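Local coordinates for protein AGR_L_2016p (Agrobacterium tumefaciens, PDB 2GVH) that probably hydrolyses the thioester bond of acyl-CoA molecules, releasing the free carboxylic acid and coenzyme A, as an acyl-CoA hydrolase with two hotdog-family regions, at residues I87-E92 with Q120-T125. Residues are numbered along the deposited sequence; the frame is centred on the assembly and turned at random.
Sequences IGHIVE and QQHTCT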
# COMPACT_ATOMS: atom_id res chain seq x y z
N ILE B 87 -20.16 -0.37 11.62
CA ILE B 87 -19.47 -1.27 12.56
C ILE B 87 -18.23 -1.96 11.93
O ILE B 87 -17.76 -1.59 10.82
CB ILE B 87 -20.48 -2.34 13.13
N GLY B 88 -17.68 -2.96 12.62
CA GLY B 88 -16.53 -3.70 12.10
C GLY B 88 -16.93 -5.05 11.54
O GLY B 88 -17.87 -5.66 12.06
N HIS B 89 -16.21 -5.53 10.52
CA HIS B 89 -16.57 -6.78 9.84
C HIS B 89 -15.39 -7.70 9.45
O HIS B 89 -14.35 -7.25 8.97
CB HIS B 89 -17.36 -6.45 8.55
CG HIS B 89 -18.69 -5.82 8.79
ND1 HIS B 89 -18.85 -4.46 8.97
CD2 HIS B 89 -19.93 -6.36 8.88
CE1 HIS B 89 -20.13 -4.19 9.16
NE2 HIS B 89 -20.80 -5.33 9.11
N ILE B 90 -15.54 -8.99 9.61
CA ILE B 90 -14.69 -9.88 8.84
C ILE B 90 -15.36 -10.16 7.51
O ILE B 90 -16.49 -10.63 7.48
CB ILE B 90 -14.41 -11.21 9.49
CG1 ILE B 90 -13.65 -11.03 10.78
CG2 ILE B 90 -13.55 -12.02 8.58
CD1 ILE B 90 -13.63 -12.28 11.65
N VAL B 91 -14.65 -9.90 6.41
CA VAL B 91 -15.26 -9.98 5.08
C VAL B 91 -14.66 -11.08 4.26
O VAL B 91 -13.45 -11.10 4.03
CB VAL B 91 -15.19 -8.61 4.34
CG1 VAL B 91 -16.04 -8.61 3.14
CG2 VAL B 91 -15.74 -7.57 5.26
N GLU B 92 -15.48 -12.00 3.82
CA GLU B 92 -14.98 -13.16 3.12
C GLU B 92 -15.37 -13.15 1.67
O GLU B 92 -16.53 -13.03 1.35
CB GLU B 92 -15.49 -14.44 3.76
CG GLU B 92 -14.74 -15.67 3.29
CD GLU B 92 -15.26 -16.98 3.86
OE1 GLU B 92 -16.16 -16.98 4.71
OE2 GLU B 92 -14.79 -18.06 3.44
N GLN B 120 -22.95 -11.42 12.84
CA GLN B 120 -24.19 -11.33 12.11
C GLN B 120 -23.86 -11.04 10.66
O GLN B 120 -23.05 -10.15 10.38
CB GLN B 120 -25.04 -10.20 12.63
CG GLN B 120 -25.14 -10.11 14.14
CD GLN B 120 -25.65 -8.74 14.56
OE1 GLN B 120 -25.53 -7.77 13.80
NE2 GLN B 120 -26.16 -8.63 15.78
N GLN B 121 -24.49 -11.77 9.74
CA GLN B 121 -24.27 -11.52 8.34
C GLN B 121 -24.99 -10.24 7.89
O GLN B 121 -26.20 -10.13 8.02
CB GLN B 121 -24.76 -12.67 7.51
CG GLN B 121 -24.57 -14.03 8.08
CD GLN B 121 -25.25 -15.02 7.17
OE1 GLN B 121 -26.45 -15.31 7.32
NE2 GLN B 121 -24.52 -15.49 6.15
N HIS B 122 -24.22 -9.29 7.37
CA HIS B 122 -24.75 -8.00 6.99
C HIS B 122 -24.83 -7.80 5.50
O HIS B 122 -25.65 -7.02 5.01
CB HIS B 122 -23.91 -6.88 7.56
CG HIS B 122 -24.37 -6.43 8.89
ND1 HIS B 122 -23.85 -5.32 9.52
CD2 HIS B 122 -25.29 -6.95 9.74
CE1 HIS B 122 -24.43 -5.18 10.70
NE2 HIS B 122 -25.30 -6.16 10.85
N THR B 123 -23.96 -8.46 4.76
CA THR B 123 -24.05 -8.39 3.30
C THR B 123 -23.90 -9.75 2.73
O THR B 123 -23.43 -10.66 3.37
CB THR B 123 -22.96 -7.54 2.56
OG1 THR B 123 -21.70 -8.22 2.60
CG2 THR B 123 -22.84 -6.07 3.08
N CYS B 124 -24.25 -9.85 1.46
CA CYS B 124 -24.14 -11.07 0.76
C CYS B 124 -24.18 -10.86 -0.74
O CYS B 124 -25.05 -11.38 -1.43
CB CYS B 124 -25.27 -11.97 1.17
SG CYS B 124 -24.97 -13.57 0.49
N THR B 125 -23.23 -10.10 -1.25
CA THR B 125 -23.18 -9.70 -2.63
C THR B 125 -22.62 -10.81 -3.55
O THR B 125 -21.65 -11.49 -3.23
CB THR B 125 -22.34 -8.47 -2.71
OG1 THR B 125 -22.94 -7.46 -1.89
CG2 THR B 125 -22.27 -7.98 -4.13
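With CG set anti to the carbonyl carbon (chi1 -66°) and the imidazole turned crosswise to the chain, H89 reaches over toward H122 on the next strand but one. The H122 side chain reaches back, and the two run across each other at about a right angle. Their backbones stay well apart, CA of H89 lying 8.7 Å from CA of H122, and the contact is made almost entirely by the two imidazole side chains. NE2 of H89 meets ND1 of H122 at 3.1 Å, with ND1 as donor. The bond is weak, because the N-H...N angle is just 122°. For H89 the approach is at the ring edge, with ND1 of H122 lying near the ring plane and CG of H122 within it, 3.7 Å from H89 NE2. Seen from H122, the incoming nitrogen is oblique. The planes are inclined at 55° and the centroids are 5.1 Å apart, a geometry that fits neither a stack nor a T-shaped pair. On its far nitrogen H122 has another weak link: NE2 lies 3.4 Å from OE1 of Q120. Beneath the pair runs strand 104-115, where T115 touches both histidines, and P84 also packs against both. Alternation along the strand sends I90 the other way, onto helix 179-198, while E92 forms salt bridges with R30 and R196. Strands 89-100 and 121-133 both pair antiparallel with 104-115, so they run parallel to each other across it. All three belong to a five-stranded antiparallel sheet of strand order 1-3-4-5-2; such a sheet with its helix is the hotdog fold, here in the first of the chain's two five-stranded sheets.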